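Long-range contacts in Tv2483 (Treponema vincentii, PDB 6DET), which binds L-arginine with high selectivity and, as a lipoprotein of the solute-binding family, probably delivers it to an ABC transporter: residues I89-G94 against A222-D227; K124-L129 against E212-E217. All coordinates share one frame; numbering follows the deposited sequence.

Contacts 1 and 2 lie on opposite sides of the chain's centre, their own centres about 29 Å apart and their nearest atoms about 13 Å apart, so they do not touch. Strand 215-223 joins them: its start takes part in contact 2, its end in contact 1, and strand 120-129 of contact 2 is its neighbour in the same sheet. Along the sequence, contact 2 is nested inside the loop that contact 1 closes. The bound arginine relates to them unequally. In contact 2 the side chain of K124 comes within about 4 Å of the ligand, whereas in contact 1 the side chain of A222 is about 8 Å from it.

Contact 1: I89-G94 against A222-D227; sequences ILLNTG and AFRQAD
L91 and N92, in the last turn of helix 87-92, lie beside F223 and R224 where strand 215-223 runs into a turn, and the backbones come nearest at N92 and R224, with 6.2 Å between their CA atoms. The helix ends in a Schellman motif, G94 adopting a positive phi of 86°, and residues R224 to D227 form a type I beta turn that leads into helix 228-243. The carbonyl O of L91 links the two ends: it accepts a hydrogen bond from the backbone N of G94 and a second from the R224 guanidinium, with 2.8 Å between L91 O and R224 NH1. The guanidinium donates from its edge, the oxygen lying almost in its plane and NH1 lying in the carbonyl plane of L91, with an N-H...O angle of 157°.

The R224 chain bends at chi3 (-73°), turning the head toward the helix end while NE donates to D227 OD2 at 2.8 Å, as part of the R224-D227 salt bridge within the turn. OD2 receives this bond on its syn side but well out of the carboxylate plane. D97 forms a salt bridge with NH2 and the carbonyl of I96 accepts from NH1, so the head is fixed by groups on several sides.

Next to this polar grip, L91 supplies the apolar part. Its CG lies 3.7 Å from CG of R224, the two side chains crossing obliquely, and its CD2 reaches 3.6 Å from the backbone C of F223. N92 OD1 passes alongside CG of R224 and accepts a hydrogen bond from a water, which in turn accepts one from the backbone N of Q225.

A Schellman helix end whose L91 carbonyl is also bonded by a guanidinium thus ties helix 87-92 to the end of strand 215-223 in this solute-binding fold.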
ATOM      1  N   ILE A  89     -13.470   7.605  -5.269  1.00 39.49           N
ATOM      2  CA  ILE A  89     -14.920   7.786  -5.258  1.00 41.25           C
ATOM      3  C   ILE A  89     -15.531   7.203  -3.993  1.00 40.41           C
ATOM      4  O   ILE A  89     -16.404   7.818  -3.375  1.00 43.72           O
ATOM      5  CB  ILE A  89     -15.539   7.151  -6.520  1.00 40.30           C
ATOM      6  CG1 ILE A  89     -14.977   7.789  -7.794  1.00 63.10           C
ATOM      7  CG2 ILE A  89     -17.077   7.261  -6.475  1.00 46.12           C
ATOM      8  CD1 ILE A  89     -15.086   9.305  -7.864  1.00 88.94           C
ATOM      9  N   LEU A  90     -15.102   6.001  -3.589  1.00 41.14           N
ATOM     10  CA  LEU A  90     -15.690   5.382  -2.401  1.00 39.19           C
ATOM     11  C   LEU A  90     -15.423   6.218  -1.158  1.00 38.26           C
ATOM     12  O   LEU A  90     -16.291   6.352  -0.282  1.00 40.89           O
ATOM     13  CB  LEU A  90     -15.144   3.976  -2.216  1.00 39.68           C
ATOM     14  CG  LEU A  90     -15.570   3.021  -3.366  1.00 36.83           C
ATOM     15  CD1 LEU A  90     -14.709   1.769  -3.312  1.00 45.12           C
ATOM     16  CD2 LEU A  90     -17.011   2.706  -3.246  1.00 41.16           C
ATOM     17  N   LEU A  91     -14.217   6.779  -1.067  1.00 36.60           N
ATOM     18  CA  LEU A  91     -13.875   7.661   0.045  1.00 33.39           C
ATOM     19  C   LEU A  91     -14.681   8.957   0.000  1.00 33.04           C
ATOM     20  O   LEU A  91     -15.289   9.368   1.003  1.00 35.30           O
ATOM     21  CB  LEU A  91     -12.374   7.944  -0.006  1.00 33.84           C
ATOM     22  CG  LEU A  91     -11.802   8.856   1.087  1.00 32.38           C
ATOM     23  CD1 LEU A  91     -11.929   8.185   2.437  1.00 30.54           C
ATOM     24  CD2 LEU A  91     -10.338   9.202   0.785  1.00 32.44           C
ATOM     25  N   ASN A  92     -14.687   9.630  -1.152  1.00 36.12           N
ATOM     26  CA  ASN A  92     -15.310  10.953  -1.230  1.00 37.15           C
ATOM     27  C   ASN A  92     -16.829  10.903  -1.124  1.00 48.51           C
ATOM     28  O   ASN A  92     -17.449  11.884  -0.681  1.00 46.54           O
ATOM     29  CB  ASN A  92     -14.878  11.633  -2.526  1.00 44.59           C
ATOM     30  CG  ASN A  92     -13.493  12.217  -2.419  1.00 45.57           C
ATOM     31  OD1 ASN A  92     -12.973  12.376  -1.317  1.00 42.64           O
ATOM     32  ND2 ASN A  92     -12.888  12.547  -3.553  1.00 39.83           N
ATOM     33  N   THR A  93     -17.453   9.799  -1.534  1.00 39.87           N
ATOM     34  CA  THR A  93     -18.888   9.627  -1.344  1.00 43.26           C
ATOM     35  C   THR A  93     -19.229   9.028   0.011  1.00 45.49           C
ATOM     36  O   THR A  93     -20.407   8.829   0.302  1.00 45.84           O
ATOM     37  CB  THR A  93     -19.471   8.747  -2.452  1.00 42.80           C
ATOM     38  OG1 THR A  93     -18.832   7.461  -2.437  1.00 44.10           O
ATOM     39  CG2 THR A  93     -19.263   9.398  -3.809  1.00 44.25           C
ATOM     40  N   GLY A  94     -18.245   8.727   0.845  1.00 40.67           N
ATOM     41  CA  GLY A  94     -18.534   8.286   2.197  1.00 45.20           C
ATOM     42  C   GLY A  94     -18.805   6.810   2.383  1.00 41.46           C
ATOM     43  O   GLY A  94     -19.214   6.413   3.483  1.00 43.01           O
ATOM     44  N   ALA A 222      -4.990   7.159   3.855  1.00 29.17           N
ATOM     45  CA  ALA A 222      -5.585   8.276   3.115  1.00 26.45           C
ATOM     46  C   ALA A 222      -7.006   8.567   3.603  1.00 31.58           C
ATOM     47  O   ALA A 222      -7.816   7.645   3.755  1.00 32.76           O
ATOM     48  CB  ALA A 222      -5.621   7.969   1.614  1.00 29.68           C
ATOM     49  N   PHE A 223      -7.313   9.856   3.772  1.00 29.03           N
ATOM     50  CA  PHE A 223      -8.591  10.332   4.291  1.00 33.30           C
ATOM     51  C   PHE A 223      -9.147  11.389   3.355  1.00 31.97           C
ATOM     52  O   PHE A 223      -8.438  11.926   2.501  1.00 33.38           O
ATOM     53  CB  PHE A 223      -8.431  10.928   5.699  1.00 29.07           C
ATOM     54  CG  PHE A 223      -8.080   9.917   6.733  1.00 30.67           C
ATOM     55  CD1 PHE A 223      -6.780   9.438   6.817  1.00 29.40           C
ATOM     56  CD2 PHE A 223      -9.030   9.432   7.607  1.00 30.65           C
ATOM     57  CE1 PHE A 223      -6.441   8.507   7.746  1.00 26.74           C
ATOM     58  CE2 PHE A 223      -8.684   8.473   8.542  1.00 34.07           C
ATOM     59  CZ  PHE A 223      -7.367   8.004   8.582  1.00 26.53           C
ATOM     60  N   ARG A 224     -10.424  11.735   3.554  1.00 31.24           N
ATOM     61  CA  ARG A 224     -11.002  12.818   2.781  1.00 31.19           C
ATOM     62  C   ARG A 224     -10.273  14.111   3.104  1.00 30.76           C
ATOM     63  O   ARG A 224      -9.831  14.324   4.231  1.00 31.12           O
ATOM     64  CB  ARG A 224     -12.490  12.993   3.114  1.00 32.77           C
ATOM     65  CG  ARG A 224     -13.404  11.940   2.486  1.00 36.36           C
ATOM     66  CD  ARG A 224     -14.874  12.082   2.974  1.00 41.51           C
ATOM     67  NE  ARG A 224     -14.985  11.621   4.348  1.00 36.45           N
ATOM     68  CZ  ARG A 224     -15.271  10.380   4.716  1.00 42.89           C
ATOM     69  NH1 ARG A 224     -15.512   9.440   3.808  1.00 40.09           N
ATOM     70  NH2 ARG A 224     -15.311  10.076   6.010  1.00 36.19           N
ATOM     71  N   GLN A 225     -10.180  14.988   2.102  1.00 33.93           N
ATOM     72  CA  GLN A 225      -9.370  16.200   2.224  1.00 32.85           C
ATOM     73  C   GLN A 225      -9.787  17.051   3.417  1.00 33.95           C
ATOM     74  O   GLN A 225      -8.936  17.569   4.154  1.00 36.97           O
ATOM     75  CB  GLN A 225      -9.473  17.022   0.938  1.00 36.87           C
ATOM     76  CG  GLN A 225      -8.801  16.361  -0.236  1.00 44.50           C
ATOM     77  CD  GLN A 225      -9.170  16.994  -1.548  1.00 55.72           C
ATOM     78  OE1 GLN A 225     -10.300  16.852  -2.034  1.00 65.35           O
ATOM     79  NE2 GLN A 225      -8.226  17.712  -2.132  1.00 51.74           N
ATOM     80  N   ALA A 226     -11.085  17.214   3.624  1.00 37.18           N
ATOM     81  CA  ALA A 226     -11.575  18.115   4.652  1.00 38.11           C
ATOM     82  C   ALA A 226     -11.470  17.548   6.064  1.00 34.38           C
ATOM     83  O   ALA A 226     -11.757  18.269   7.019  1.00 35.78           O
ATOM     84  CB  ALA A 226     -13.039  18.451   4.357  1.00 41.99           C
ATOM     85  N   ASP A 227     -11.136  16.271   6.230  1.00 31.56           N
ATOM     86  CA  ASP A 227     -11.393  15.574   7.500  1.00 30.84           C
ATOM     87  C   ASP A 227     -10.194  15.690   8.453  1.00 32.34           C
ATOM     88  O   ASP A 227      -9.598  14.711   8.915  1.00 33.94           O
ATOM     89  CB  ASP A 227     -11.762  14.115   7.226  1.00 32.64           C
ATOM     90  CG  ASP A 227     -13.171  13.950   6.660  1.00 36.83           C
ATOM     91  OD1 ASP A 227     -13.809  14.974   6.297  1.00 38.05           O
ATOM     92  OD2 ASP A 227     -13.647  12.783   6.561  1.00 38.52           O
TER
HETATM   93  O   HOH W   1     -10.677  13.463  -0.550  1.00 39.06           O

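Contact 2: K124-L129 against E212-E217; sequences KIVVTL and EAISTE
K124 leaves strand 120-129 with CG anti to the carbonyl carbon (chi1 -81°) and runs straight to CE, then bends at chi4 (35°) to set NZ against the carboxylate of E217. The E217 chain is extended beyond CG and crosses the lysine at about a right angle. NZ and OE1 of E217 form a salt bridge of 2.6 Å through the syn lone pair, while OE2 receives a weaker bond from NZ. S215 places OG between its backbone N and carbonyl carbon (chi1 85°), where it accepts a hydrogen bond from K124 N at 3.1 Å and donates to E217 OE1 at 2.9 Å from above the carboxylate plane. OE1 thus takes two donors from different directions, which holds the carboxylate in place. S104 and N122 bind OE2, and D193 forms a second salt bridge with NZ; two carboxylates beside the ammonium would be expected to favour its charged form.

On the backbone, I214 N donates to K124 O at 3.0 Å, whereas the bond from K124 N to S215 O is long and weak. A water accepts a hydrogen bond from V126 N and donates one to E212 O, linking strand 120-129 to the segment that leads into strand 215-223. Apolar contacts flank these bonds: CG2 of V126 meets CG2 of I214 at 4.0 Å, CG1 of I214 lies against CB of K124, and CG2 of I125 approaches CB of A213.

Antiparallel strands 120-129 and 215-223 are neighbours here, and the arrangement matches the two-strand hinge expected between the lobes of family 3 solute-binding proteins, with K124 bordering the arginine pocket.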
ATOM      1  N   LYS A 124       9.240   0.836  -5.136  1.00 32.91           N
ATOM      2  CA  LYS A 124       8.771   0.038  -6.257  1.00 30.30           C
ATOM      3  C   LYS A 124       9.984  -0.629  -6.887  1.00 32.51           C
ATOM      4  O   LYS A 124      10.989   0.023  -7.152  1.00 34.21           O
ATOM      5  CB  LYS A 124       8.054   0.909  -7.264  1.00 33.13           C
ATOM      6  CG  LYS A 124       6.589   1.169  -6.811  1.00 41.26           C
ATOM      7  CD  LYS A 124       5.842   2.096  -7.723  1.00 39.59           C
ATOM      8  CE  LYS A 124       4.398   2.283  -7.263  1.00 35.84           C
ATOM      9  NZ  LYS A 124       4.235   2.284  -5.778  1.00 40.86           N
ATOM     10  N   ILE A 125       9.860  -1.927  -7.152  1.00 31.80           N
ATOM     11  CA  ILE A 125      10.920  -2.741  -7.713  1.00 36.56           C
ATOM     12  C   ILE A 125      10.368  -3.474  -8.931  1.00 37.28           C
ATOM     13  O   ILE A 125       9.159  -3.673  -9.071  1.00 31.57           O
ATOM     14  CB  ILE A 125      11.466  -3.728  -6.669  1.00 36.66           C
ATOM     15  CG1 ILE A 125      10.346  -4.622  -6.141  1.00 39.60           C
ATOM     16  CG2 ILE A 125      12.086  -2.957  -5.509  1.00 40.22           C
ATOM     17  CD1 ILE A 125      10.790  -5.731  -5.243  1.00 39.37           C
ATOM     18  N   VAL A 126      11.279  -3.885  -9.810  1.00 32.02           N
ATOM     19  CA  VAL A 126      10.929  -4.585 -11.043  1.00 33.08           C
ATOM     20  C   VAL A 126      11.369  -6.032 -10.912  1.00 34.94           C
ATOM     21  O   VAL A 126      12.531  -6.312 -10.579  1.00 39.27           O
ATOM     22  CB  VAL A 126      11.564  -3.924 -12.271  1.00 37.31           C
ATOM     23  CG1 VAL A 126      11.223  -4.736 -13.523  1.00 39.59           C
ATOM     24  CG2 VAL A 126      11.049  -2.504 -12.407  1.00 38.08           C
ATOM     25  N   VAL A 127      10.442  -6.945 -11.192  1.00 36.46           N
ATOM     26  CA  VAL A 127      10.661  -8.377 -11.035  1.00 35.63           C
ATOM     27  C   VAL A 127      10.563  -9.026 -12.407  1.00 40.49           C
ATOM     28  O   VAL A 127       9.681  -8.683 -13.204  1.00 37.34           O
ATOM     29  CB  VAL A 127       9.656  -9.006 -10.043  1.00 40.31           C
ATOM     30  CG1 VAL A 127       9.834 -10.524  -9.953  1.00 50.95           C
ATOM     31  CG2 VAL A 127       9.813  -8.367  -8.637  1.00 36.14           C
ATOM     32  N   THR A 128      11.496  -9.939 -12.688  1.00 45.48           N
ATOM     33  CA  THR A 128      11.517 -10.702 -13.929  1.00 46.64           C
ATOM     34  C   THR A 128      11.621 -12.180 -13.587  1.00 50.76           C
ATOM     35  O   THR A 128      11.745 -12.552 -12.415  1.00 53.61           O
ATOM     36  CB  THR A 128      12.690 -10.296 -14.838  1.00 47.42           C
ATOM     37  OG1 THR A 128      13.938 -10.567 -14.181  1.00 49.30           O
ATOM     38  CG2 THR A 128      12.628  -8.833 -15.171  1.00 44.86           C
ATOM     39  N   LEU A 129      11.582 -13.023 -14.625  1.00 45.55           N
ATOM     40  CA  LEU A 129      11.944 -14.426 -14.468  1.00 44.91           C
ATOM     41  C   LEU A 129      13.460 -14.558 -14.370  1.00 58.62           C
ATOM     42  O   LEU A 129      14.198 -13.947 -15.147  1.00 64.41           O
ATOM     43  CB  LEU A 129      11.410 -15.242 -15.639  1.00 55.25           C
ATOM     44  CG  LEU A 129       9.894 -15.197 -15.830  1.00 54.89           C
ATOM     45  CD1 LEU A 129       9.515 -15.805 -17.150  1.00 56.02           C
ATOM     46  CD2 LEU A 129       9.199 -15.919 -14.697  1.00 57.59           C
ATOM     47  N   GLU A 212      18.310  -1.931  -9.399  1.00 49.56           N
ATOM     48  CA  GLU A 212      17.877  -0.548  -9.236  1.00 43.76           C
ATOM     49  C   GLU A 212      16.362  -0.501  -9.035  1.00 41.94           C
ATOM     50  O   GLU A 212      15.603  -0.981  -9.881  1.00 43.41           O
ATOM     51  CB  GLU A 212      18.290   0.285 -10.445  1.00 61.83           C
ATOM     52  CG  GLU A 212      18.107   1.771 -10.265  1.00100.65           C
ATOM     53  CD  GLU A 212      18.836   2.575 -11.314  1.00131.47           C
ATOM     54  OE1 GLU A 212      19.053   2.045 -12.422  1.00114.24           O
ATOM     55  OE2 GLU A 212      19.198   3.734 -11.028  1.00176.97           O
ATOM     56  N   ALA A 213      15.931   0.048  -7.904  1.00 39.72           N
ATOM     57  CA  ALA A 213      14.522   0.324  -7.693  1.00 41.21           C
ATOM     58  C   ALA A 213      14.121   1.517  -8.550  1.00 43.50           C
ATOM     59  O   ALA A 213      14.958   2.351  -8.912  1.00 41.61           O
ATOM     60  CB  ALA A 213      14.257   0.612  -6.218  1.00 36.33           C
ATOM     61  N   ILE A 214      12.819   1.619  -8.854  1.00 39.41           N
ATOM     62  CA  ILE A 214      12.341   2.730  -9.678  1.00 39.72           C
ATOM     63  C   ILE A 214      11.690   3.841  -8.869  1.00 40.74           C
ATOM     64  O   ILE A 214      11.362   4.892  -9.442  1.00 48.80           O
ATOM     65  CB  ILE A 214      11.365   2.256 -10.778  1.00 36.44           C
ATOM     66  CG1 ILE A 214      10.154   1.546 -10.185  1.00 33.13           C
ATOM     67  CG2 ILE A 214      12.094   1.331 -11.747  1.00 39.03           C
ATOM     68  CD1 ILE A 214       9.084   1.188 -11.252  1.00 41.64           C
ATOM     69  N   SER A 215      11.488   3.651  -7.570  1.00 35.27           N
ATOM     70  CA  SER A 215      10.922   4.696  -6.747  1.00 32.59           C
ATOM     71  C   SER A 215      11.337   4.460  -5.308  1.00 38.97           C
ATOM     72  O   SER A 215      11.603   3.332  -4.895  1.00 40.94           O
ATOM     73  CB  SER A 215       9.400   4.715  -6.834  1.00 35.02           C
ATOM     74  OG  SER A 215       8.895   3.778  -5.909  1.00 47.00           O
ATOM     75  N   THR A 216      11.347   5.538  -4.535  1.00 38.98           N
ATOM     76  CA  THR A 216      11.441   5.438  -3.092  1.00 33.90           C
ATOM     77  C   THR A 216      10.290   6.252  -2.524  1.00 34.04           C
ATOM     78  O   THR A 216      10.026   7.363  -2.998  1.00 37.64           O
ATOM     79  CB  THR A 216      12.807   5.918  -2.573  1.00 40.93           C
ATOM     80  OG1 THR A 216      12.775   5.979  -1.151  1.00 54.28           O
ATOM     81  CG2 THR A 216      13.142   7.266  -3.114  1.00 44.73           C
ATOM     82  N   GLU A 217       9.574   5.670  -1.567  1.00 33.25           N
ATOM     83  CA  GLU A 217       8.232   6.133  -1.225  1.00 33.58           C
ATOM     84  C   GLU A 217       8.007   6.002   0.267  1.00 25.09           C
ATOM     85  O   GLU A 217       8.760   5.329   0.985  1.00 29.80           O
ATOM     86  CB  GLU A 217       7.107   5.298  -1.905  1.00 35.19           C
ATOM     87  CG  GLU A 217       7.230   5.061  -3.348  1.00 45.95           C
ATOM     88  CD  GLU A 217       6.164   4.104  -3.919  1.00 36.45           C
ATOM     89  OE1 GLU A 217       6.136   3.994  -5.162  1.00 53.98           O
ATOM     90  OE2 GLU A 217       5.432   3.398  -3.181  1.00 27.34           O
TER
HETATM   91  O   HOH W   2      13.958  -2.930  -9.231  1.00 39.39           O